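Local coordinates for protein pullulanase (Klebsiella oxytoca, PDB 2YOC) that hydrolyses alpha-1,6-glucosidic linkages in pullulan and related alpha-dextrins, and belongs to the enzymes exported by type 2 secretion systems, at residues Arg618-Glu627 / Ser698-Ile706; Pro637-Ile646 / Gly668-Leu676. All coordinates share one frame; numbering follows the deposited sequence.

Leaving barrel strand 586-591, the chain first reaches Arg618-Glu627 in a long loop and then Pro637-Ile646 at the start of helix 640-655. After barrel strand 661-664 it arrives at Gly668-Leu676, where interaction 2 closes a loop of 21 intervening residues. Strand 690-693 follows, and Ser698-Ile706 then closes the wider loop of interaction 1, with 70 residues between its segments. The smaller closure thus lies wholly within the larger one. Interaction 1 joins two loops that follow the third and fifth barrel strands, whereas interaction 2 joins two successive barrel helices. The salt bridge from Arg618 to Glu638 and a probable hydrogen bond from Ser698 to Gly668 couple the contacts.

Interaction 1 (Arg618-Glu627 / Ser698-Ile706); sequences RLNETTGSVE and SNQSDRFEI
The guanidinium of Arg618 has Gln700 CG over one face, displaced toward the rim, with NH1 and that carbon 3.8 Å apart; the guanidinium and the Gln700 amide lie only 14° from parallel. At its edge sits Arg703 NH1, while Arg618 NH2, its hydrogen bond going to Tyr669 O, meets the edge of the Phe704 ring, 3.5 Å from CZ and in the ring plane. Over the centre of one ring face lies Gln700 O, which already accepts the backbone N-H groups of Arg703 and Phe704.

Arg618 CD covers the centre of one face of the Arg703 guanidinium, 3.7 Å from CZ, and Leu619 O stands at the edge. Arg703 NH2 gives that carbonyl a weak hydrogen bond of 3.2 Å. With its side chain extended from CG to NE, Arg703 also brings NH2 within 3.7 Å of Glu627 OE1, a long salt bridge of charge alone, since the oxygen lies well out of the guanidinium plane.

Both segments belong to loops at the C-terminal ends of strands in the parallel eight-stranded barrel, the end that carries the active site in TIM-barrel enzymes. Asn620 OD1 accepts from the backbone N of Thr622, an Asx turn, and of Thr623, an Asx motif; Glu627 N bonds to Arg618 O, joining the segment's ends.

Two pairs of like charge lie close together: the Arg618 and Arg703 guanidiniums, and the carboxylates of Glu621 and Asp702, OE2 to OD2 3.7 Å. Arg618 NE forms a salt bridge with Glu638, and Arg703 also lies near Glu621, beyond salt-bridge range. A calcium ion about 3 Å from the Asp702 side chain probably offsets the carboxylate repulsion.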
loop_
_atom_site.group_PDB
_atom_site.type_symbol
_atom_site.label_atom_id
_atom_site.label_comp_id
_atom_site.label_asym_id
_atom_site.label_seq_id
_atom_site.Cartn_x
_atom_site.Cartn_y
_atom_site.Cartn_z
ATOM N N ARG B 618 -37.863 12.131 -12.728
ATOM C CA ARG B 618 -36.707 11.632 -13.478
ATOM C C ARG B 618 -37.169 10.378 -14.265
ATOM O O ARG B 618 -37.616 9.390 -13.670
ATOM C CB ARG B 618 -35.510 11.318 -12.561
ATOM C CG ARG B 618 -34.221 11.044 -13.363
ATOM C CD ARG B 618 -32.963 10.826 -12.532
ATOM N NE ARG B 618 -32.633 12.004 -11.741
ATOM C CZ ARG B 618 -32.533 12.007 -10.415
ATOM N NH1 ARG B 618 -32.694 10.882 -9.728
ATOM N NH2 ARG B 618 -32.245 13.130 -9.766
ATOM N N LEU B 619 -37.090 10.451 -15.601
ATOM C CA LEU B 619 -37.515 9.399 -16.526
ATOM C C LEU B 619 -36.355 8.656 -17.177
ATOM O O LEU B 619 -35.301 9.240 -17.475
ATOM C CB LEU B 619 -38.375 9.989 -17.651
ATOM C CG LEU B 619 -39.458 10.985 -17.298
ATOM C CD1 LEU B 619 -40.089 11.475 -18.543
ATOM C CD2 LEU B 619 -40.508 10.377 -16.395
ATOM N N ASN B 620 -36.588 7.365 -17.463
ATOM C CA ASN B 620 -35.627 6.516 -18.158
ATOM C C ASN B 620 -35.427 7.071 -19.588
ATOM O O ASN B 620 -36.407 7.326 -20.294
ATOM C CB ASN B 620 -36.158 5.096 -18.195
ATOM C CG ASN B 620 -35.294 4.163 -18.971
ATOM O OD1 ASN B 620 -35.393 4.065 -20.191
ATOM N ND2 ASN B 620 -34.412 3.475 -18.275
ATOM N N GLU B 621 -34.156 7.256 -19.986
ATOM C CA GLU B 621 -33.664 7.810 -21.259
ATOM C C GLU B 621 -34.265 7.212 -22.553
ATOM O O GLU B 621 -34.221 7.871 -23.598
ATOM C CB GLU B 621 -32.118 7.696 -21.328
ATOM C CG GLU B 621 -31.330 8.375 -20.206
ATOM C CD GLU B 621 -30.719 7.479 -19.136
ATOM O OE1 GLU B 621 -31.389 6.514 -18.693
ATOM O OE2 GLU B 621 -29.577 7.772 -18.708
ATOM N N THR B 622 -34.788 5.955 -22.485
ATOM C CA THR B 622 -35.344 5.144 -23.596
ATOM C C THR B 622 -36.877 5.058 -23.596
ATOM O O THR B 622 -37.520 5.242 -24.638
ATOM C CB THR B 622 -34.774 3.696 -23.498
ATOM O OG1 THR B 622 -33.346 3.688 -23.579
ATOM C CG2 THR B 622 -35.345 2.772 -24.538
ATOM N N THR B 623 -37.436 4.690 -22.442
ATOM C CA THR B 623 -38.855 4.411 -22.252
ATOM C C THR B 623 -39.720 5.558 -21.745
ATOM O O THR B 623 -40.939 5.505 -21.913
ATOM C CB THR B 623 -38.958 3.197 -21.350
ATOM O OG1 THR B 623 -38.393 3.512 -20.078
ATOM C CG2 THR B 623 -38.189 2.027 -21.911
ATOM N N GLY B 624 -39.101 6.557 -21.103
ATOM C CA GLY B 624 -39.824 7.670 -20.503
ATOM C C GLY B 624 -40.568 7.271 -19.231
ATOM O O GLY B 624 -41.346 8.065 -18.703
ATOM N N SER B 625 -40.362 6.032 -18.723
ATOM C CA SER B 625 -40.973 5.564 -17.468
ATOM C C SER B 625 -40.288 6.293 -16.306
ATOM O O SER B 625 -39.076 6.570 -16.381
ATOM C CB SER B 625 -40.794 4.057 -17.292
ATOM O OG SER B 625 -41.067 3.325 -18.481
ATOM N N VAL B 626 -41.072 6.652 -15.262
ATOM C CA VAL B 626 -40.546 7.365 -14.099
ATOM C C VAL B 626 -39.646 6.394 -13.386
ATOM O O VAL B 626 -40.068 5.271 -13.103
ATOM C CB VAL B 626 -41.652 7.930 -13.159
ATOM C CG1 VAL B 626 -41.046 8.574 -11.905
ATOM C CG2 VAL B 626 -42.560 8.914 -13.894
ATOM N N GLU B 627 -38.401 6.801 -13.139
ATOM C CA GLU B 627 -37.422 5.956 -12.474
ATOM C C GLU B 627 -37.798 5.764 -11.008
ATOM O O GLU B 627 -38.550 6.566 -10.453
ATOM C CB GLU B 627 -36.000 6.479 -12.705
ATOM C CG GLU B 627 -35.562 6.337 -14.153
ATOM C CD GLU B 627 -34.112 6.634 -14.453
ATOM O OE1 GLU B 627 -33.518 7.495 -13.760
ATOM O OE2 GLU B 627 -33.571 6.018 -15.403
ATOM N N SER B 698 -25.669 7.598 -5.454
ATOM C CA SER B 698 -27.033 7.439 -5.982
ATOM C C SER B 698 -27.030 6.859 -7.349
ATOM O O SER B 698 -28.092 6.481 -7.842
ATOM C CB SER B 698 -27.721 8.798 -6.068
ATOM O OG SER B 698 -27.034 9.704 -6.923
ATOM N N ASN B 699 -25.847 6.847 -7.981
ATOM C CA ASN B 699 -25.578 6.410 -9.342
ATOM C C ASN B 699 -26.137 7.383 -10.346
ATOM O O ASN B 699 -26.529 6.955 -11.441
ATOM C CB ASN B 699 -26.051 4.976 -9.618
ATOM C CG ASN B 699 -24.957 3.961 -9.425
ATOM O OD1 ASN B 699 -24.637 3.549 -8.294
ATOM N ND2 ASN B 699 -24.334 3.559 -10.532
ATOM N N GLN B 700 -26.155 8.704 -10.001
ATOM C CA GLN B 700 -26.650 9.721 -10.944
ATOM C C GLN B 700 -25.535 10.575 -11.533
ATOM O O GLN B 700 -25.810 11.590 -12.175
ATOM C CB GLN B 700 -27.745 10.616 -10.324
ATOM C CG GLN B 700 -28.986 9.938 -9.732
ATOM C CD GLN B 700 -29.519 8.841 -10.565
ATOM O OE1 GLN B 700 -29.882 9.017 -11.739
ATOM N NE2 GLN B 700 -29.535 7.673 -9.966
ATOM N N SER B 701 -24.285 10.164 -11.331
ATOM C CA SER B 701 -23.082 10.869 -11.802
ATOM C C SER B 701 -22.992 10.997 -13.317
ATOM O O SER B 701 -22.294 11.888 -13.810
ATOM C CB SER B 701 -21.827 10.239 -11.217
ATOM O OG SER B 701 -21.973 10.116 -9.809
ATOM N N ASP B 702 -23.755 10.156 -14.051
ATOM C CA ASP B 702 -23.850 10.217 -15.511
ATOM C C ASP B 702 -24.600 11.472 -15.908
ATOM O O ASP B 702 -24.336 12.021 -16.992
ATOM C CB ASP B 702 -24.553 8.968 -16.112
ATOM C CG ASP B 702 -25.893 8.561 -15.503
ATOM O OD1 ASP B 702 -25.977 8.461 -14.244
ATOM O OD2 ASP B 702 -26.825 8.221 -16.285
ATOM N N ARG B 703 -25.517 11.931 -15.012
ATOM C CA ARG B 703 -26.413 13.077 -15.210
ATOM C C ARG B 703 -25.939 14.418 -14.667
ATOM O O ARG B 703 -26.240 15.451 -15.286
ATOM C CB ARG B 703 -27.820 12.767 -14.686
ATOM C CG ARG B 703 -28.485 11.641 -15.439
ATOM C CD ARG B 703 -29.469 10.968 -14.535
ATOM N NE ARG B 703 -30.425 10.128 -15.260
ATOM C CZ ARG B 703 -31.499 10.591 -15.889
ATOM N NH1 ARG B 703 -31.730 11.894 -15.953
ATOM N NH2 ARG B 703 -32.348 9.754 -16.467
ATOM N N PHE B 704 -25.225 14.405 -13.518
ATOM C CA PHE B 704 -24.734 15.600 -12.817
ATOM C C PHE B 704 -23.813 15.205 -11.627
ATOM O O PHE B 704 -23.896 14.062 -11.123
ATOM C CB PHE B 704 -25.926 16.394 -12.235
ATOM C CG PHE B 704 -26.958 15.588 -11.450
ATOM C CD1 PHE B 704 -26.694 15.156 -10.147
ATOM C CD2 PHE B 704 -28.192 15.282 -12.002
ATOM C CE1 PHE B 704 -27.640 14.432 -9.422
ATOM C CE2 PHE B 704 -29.129 14.537 -11.280
ATOM C CZ PHE B 704 -28.845 14.119 -9.995
ATOM N N GLU B 705 -23.018 16.204 -11.113
ATOM C CA GLU B 705 -22.178 16.043 -9.922
ATOM C C GLU B 705 -23.130 15.930 -8.729
ATOM O O GLU B 705 -23.836 16.895 -8.384
ATOM C CB GLU B 705 -21.216 17.213 -9.762
ATOM C CG GLU B 705 -20.225 16.988 -8.637
ATOM C CD GLU B 705 -19.300 18.143 -8.331
ATOM O OE1 GLU B 705 -19.738 19.316 -8.412
ATOM O OE2 GLU B 705 -18.141 17.861 -7.955
ATOM N N ILE B 706 -23.227 14.705 -8.195
ATOM C CA ILE B 706 -24.145 14.351 -7.111
ATOM C C ILE B 706 -23.747 14.962 -5.767
ATOM O O ILE B 706 -22.575 15.224 -5.559
ATOM C CB ILE B 706 -24.366 12.814 -7.051
ATOM C CG1 ILE B 706 -23.137 12.028 -6.533
ATOM C CG2 ILE B 706 -24.839 12.280 -8.404
ATOM C CD1 ILE B 706 -23.454 10.555 -6.071
#

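Interaction 2 (Pro637-Ile646 / Gly668-Leu676); sequences PEHRMFAKLI and GYHPKAQIL
Pro637 meets His670 from above, its CG lying over one face of the imidazole, 4.1 Å from the ring centroid and 24° off the normal, a CH-pi contact. The ring's own plane is used for a different purpose. Within it, ND1 donates a nearly straight hydrogen bond of 2.7 Å to Gln674 OE1, four residues further on, in the first turn of the helix, which fixes both the rotation of the imidazole and the direction of the amide.

Gln674 reaches this position with CG anti to the backbone N (chi1 -165°) and a bend at the next torsion that turns the amide back toward His670. The bent chain is gripped along its length by the opposite segment. Its CG lies 3.8 Å from Ala643 CB, and its OE1 is 3.4 Å from Pro637 CB. Ile646 crosses it at about a right angle, placing both CD1 and CG2 against the amide, CD1 at 3.9 Å from NE2.

Beside this group the two prolines touch, Pro637 CG 3.8 Å from Pro671 CD, and Pro671 CG rests on the CA and CB of Glu638. Pro671 occupies the N-cap position of its helix, and its carbonyl accepts from the backbone N of Gln674 and Ile675.

The contact therefore joins the starts of helices 640-655 and 672-683, consecutive helices of the barrel linked through strand 661-664. Elsewhere on the first of them, helix 608-611 packs against Phe642 and Leu645, while helix 269-280 touches Arg640 and the selenomethionine Met641.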
loop_
_atom_site.group_PDB
_atom_site.type_symbol
_atom_site.label_atom_id
_atom_site.label_comp_id
_atom_site.label_asym_id
_atom_site.label_seq_id
_atom_site.Cartn_x
_atom_site.Cartn_y
_atom_site.Cartn_z
ATOM N N PRO B 637 -34.595 16.997 -9.069
ATOM C CA PRO B 637 -34.066 18.281 -8.571
ATOM C C PRO B 637 -33.121 18.986 -9.556
ATOM O O PRO B 637 -32.811 20.169 -9.357
ATOM C CB PRO B 637 -33.359 17.898 -7.269
ATOM C CG PRO B 637 -33.066 16.446 -7.387
ATOM C CD PRO B 637 -34.151 15.861 -8.231
ATOM N N GLU B 638 -32.680 18.285 -10.627
ATOM C CA GLU B 638 -31.801 18.857 -11.656
ATOM C C GLU B 638 -32.543 19.860 -12.573
ATOM O O GLU B 638 -31.907 20.681 -13.241
ATOM C CB GLU B 638 -31.111 17.744 -12.482
ATOM C CG GLU B 638 -32.055 16.770 -13.167
ATOM C CD GLU B 638 -32.316 15.483 -12.423
ATOM O OE1 GLU B 638 -32.595 15.545 -11.204
ATOM O OE2 GLU B 638 -32.211 14.406 -13.054
ATOM N N HIS B 639 -33.888 19.760 -12.627
ATOM C CA HIS B 639 -34.705 20.657 -13.436
ATOM C C HIS B 639 -35.026 21.919 -12.646
ATOM O O HIS B 639 -35.393 21.859 -11.462
ATOM C CB HIS B 639 -35.958 19.959 -13.956
ATOM C CG HIS B 639 -35.668 18.726 -14.768
ATOM N ND1 HIS B 639 -36.670 17.815 -15.065
ATOM C CD2 HIS B 639 -34.505 18.289 -15.306
ATOM C CE1 HIS B 639 -36.088 16.871 -15.782
ATOM N NE2 HIS B 639 -34.787 17.112 -15.947
ATOM N N ARG B 640 -34.837 23.066 -13.317
ATOM C CA ARG B 640 -34.976 24.413 -12.794
ATOM C C ARG B 640 -36.199 24.712 -11.901
ATOM O O ARG B 640 -36.026 25.277 -10.817
ATOM C CB ARG B 640 -34.830 25.408 -13.936
ATOM C CG ARG B 640 -33.418 25.485 -14.481
ATOM C CD ARG B 640 -33.288 26.329 -15.734
ATOM N NE ARG B 640 -33.367 27.769 -15.476
ATOM C CZ ARG B 640 -32.971 28.708 -16.341
ATOM N NH1 ARG B 640 -32.454 28.364 -17.516
ATOM N NH2 ARG B 640 -33.085 29.994 -16.035
HETATM N N MSE B 641 -37.409 24.350 -12.343
HETATM C CA MSE B 641 -38.628 24.599 -11.577
HETATM C C MSE B 641 -38.808 23.721 -10.349
HETATM O O MSE B 641 -39.367 24.175 -9.334
HETATM C CB MSE B 641 -39.886 24.628 -12.461
HETATM C CG MSE B 641 -39.872 25.761 -13.505
HETATM SE SE MSE B 641 -39.428 27.530 -12.818
HETATM C CE MSE B 641 -41.035 27.870 -11.871
ATOM N N PHE B 642 -38.304 22.489 -10.411
ATOM C CA PHE B 642 -38.357 21.645 -9.232
ATOM C C PHE B 642 -37.306 22.111 -8.232
ATOM O O PHE B 642 -37.564 22.088 -7.020
ATOM C CB PHE B 642 -38.204 20.155 -9.533
ATOM C CG PHE B 642 -38.530 19.310 -8.312
ATOM C CD1 PHE B 642 -39.762 19.432 -7.664
ATOM C CD2 PHE B 642 -37.594 18.425 -7.788
ATOM C CE1 PHE B 642 -40.047 18.672 -6.524
ATOM C CE2 PHE B 642 -37.885 17.670 -6.653
ATOM C CZ PHE B 642 -39.110 17.788 -6.036
ATOM N N ALA B 643 -36.152 22.594 -8.728
ATOM C CA ALA B 643 -35.122 23.126 -7.826
ATOM C C ALA B 643 -35.724 24.353 -7.114
ATOM O O ALA B 643 -35.566 24.490 -5.891
ATOM C CB ALA B 643 -33.864 23.503 -8.604
ATOM N N LYS B 644 -36.506 25.176 -7.869
ATOM C CA LYS B 644 -37.199 26.352 -7.333
ATOM C C LYS B 644 -38.254 25.904 -6.285
ATOM O O LYS B 644 -38.311 26.469 -5.184
ATOM C CB LYS B 644 -37.820 27.201 -8.453
ATOM C CG LYS B 644 -38.415 28.484 -7.914
ATOM C CD LYS B 644 -39.121 29.378 -8.949
ATOM C CE LYS B 644 -40.189 30.247 -8.303
ATOM N NZ LYS B 644 -39.701 31.097 -7.148
ATOM N N LEU B 645 -39.044 24.855 -6.612
ATOM C CA LEU B 645 -40.029 24.341 -5.670
ATOM C C LEU B 645 -39.365 24.009 -4.338
ATOM O O LEU B 645 -39.849 24.491 -3.300
ATOM C CB LEU B 645 -40.756 23.116 -6.223
ATOM C CG LEU B 645 -42.003 22.685 -5.432
ATOM C CD1 LEU B 645 -43.129 22.283 -6.374
ATOM C CD2 LEU B 645 -41.687 21.585 -4.431
ATOM N N ILE B 646 -38.258 23.199 -4.366
ATOM C CA ILE B 646 -37.500 22.792 -3.171
ATOM C C ILE B 646 -37.082 24.027 -2.336
ATOM O O ILE B 646 -37.393 24.085 -1.142
ATOM C CB ILE B 646 -36.278 21.913 -3.512
ATOM C CG1 ILE B 646 -36.688 20.626 -4.229
ATOM C CG2 ILE B 646 -35.456 21.594 -2.261
ATOM C CD1 ILE B 646 -35.528 19.899 -4.963
ATOM N N GLY B 668 -27.938 12.173 -2.189
ATOM C CA GLY B 668 -27.097 11.801 -3.327
ATOM C C GLY B 668 -27.812 11.889 -4.673
ATOM O O GLY B 668 -27.165 12.017 -5.722
ATOM N N TYR B 669 -29.169 11.835 -4.645
ATOM C CA TYR B 669 -30.031 11.924 -5.820
ATOM C C TYR B 669 -30.182 13.358 -6.266
ATOM O O TYR B 669 -30.654 13.604 -7.371
ATOM C CB TYR B 669 -31.378 11.254 -5.553
ATOM C CG TYR B 669 -31.241 9.748 -5.547
ATOM C CD1 TYR B 669 -30.898 9.065 -4.386
ATOM C CD2 TYR B 669 -31.414 9.007 -6.713
ATOM C CE1 TYR B 669 -30.718 7.684 -4.387
ATOM C CE2 TYR B 669 -31.263 7.624 -6.719
ATOM C CZ TYR B 669 -30.878 6.969 -5.563
ATOM O OH TYR B 669 -30.722 5.603 -5.559
ATOM N N HIS B 670 -29.750 14.306 -5.429
ATOM C CA HIS B 670 -29.776 15.719 -5.764
ATOM C C HIS B 670 -28.407 16.151 -6.315
ATOM O O HIS B 670 -27.359 15.718 -5.799
ATOM C CB HIS B 670 -30.029 16.584 -4.510
ATOM C CG HIS B 670 -31.361 16.416 -3.851
ATOM N ND1 HIS B 670 -32.246 17.470 -3.762
ATOM C CD2 HIS B 670 -31.886 15.348 -3.200
ATOM C CE1 HIS B 670 -33.295 16.999 -3.104
ATOM N NE2 HIS B 670 -33.129 15.723 -2.761
ATOM N N PRO B 671 -28.409 17.094 -7.281
ATOM C CA PRO B 671 -27.136 17.694 -7.739
ATOM C C PRO B 671 -26.527 18.585 -6.652
ATOM O O PRO B 671 -27.212 19.456 -6.116
ATOM C CB PRO B 671 -27.562 18.588 -8.923
ATOM C CG PRO B 671 -28.955 18.142 -9.245
ATOM C CD PRO B 671 -29.558 17.689 -7.974
ATOM N N LYS B 672 -25.246 18.397 -6.342
ATOM C CA LYS B 672 -24.517 19.227 -5.391
ATOM C C LYS B 672 -24.826 20.715 -5.639
ATOM O O LYS B 672 -25.035 21.449 -4.665
ATOM C CB LYS B 672 -23.006 18.959 -5.534
ATOM C CG LYS B 672 -22.049 20.059 -5.057
ATOM C CD LYS B 672 -20.582 19.564 -5.008
ATOM C CE LYS B 672 -19.602 20.689 -4.763
ATOM N NZ LYS B 672 -18.251 20.318 -5.237
ATOM N N ALA B 673 -24.910 21.151 -6.919
ATOM C CA ALA B 673 -25.166 22.557 -7.243
ATOM C C ALA B 673 -26.511 23.104 -6.733
ATOM O O ALA B 673 -26.606 24.272 -6.315
ATOM C CB ALA B 673 -24.999 22.816 -8.722
ATOM N N GLN B 674 -27.521 22.235 -6.722
ATOM C CA GLN B 674 -28.876 22.508 -6.262
ATOM C C GLN B 674 -28.816 22.673 -4.729
ATOM O O GLN B 674 -29.185 23.741 -4.210
ATOM C CB GLN B 674 -29.761 21.316 -6.683
ATOM C CG GLN B 674 -31.218 21.538 -6.623
ATOM C CD GLN B 674 -31.747 21.042 -5.327
ATOM O OE1 GLN B 674 -31.732 19.831 -5.057
ATOM N NE2 GLN B 674 -32.251 21.971 -4.512
ATOM N N ILE B 675 -28.250 21.670 -4.014
ATOM C CA ILE B 675 -28.143 21.785 -2.556
ATOM C C ILE B 675 -27.456 23.109 -2.134
ATOM O O ILE B 675 -27.962 23.798 -1.242
ATOM C CB ILE B 675 -27.551 20.519 -1.870
ATOM C CG1 ILE B 675 -28.287 19.230 -2.294
ATOM C CG2 ILE B 675 -27.537 20.679 -0.342
ATOM C CD1 ILE B 675 -29.751 19.088 -1.813
ATOM N N LEU B 676 -26.365 23.488 -2.824
ATOM C CA LEU B 676 -25.630 24.716 -2.511
ATOM C C LEU B 676 -26.441 25.971 -2.844
ATOM O O LEU B 676 -26.466 26.924 -2.062
ATOM C CB LEU B 676 -24.243 24.738 -3.163
ATOM C CG LEU B 676 -23.305 23.559 -2.863
ATOM C CD1 LEU B 676 -21.984 23.747 -3.519
ATOM C CD2 LEU B 676 -23.117 23.358 -1.384
#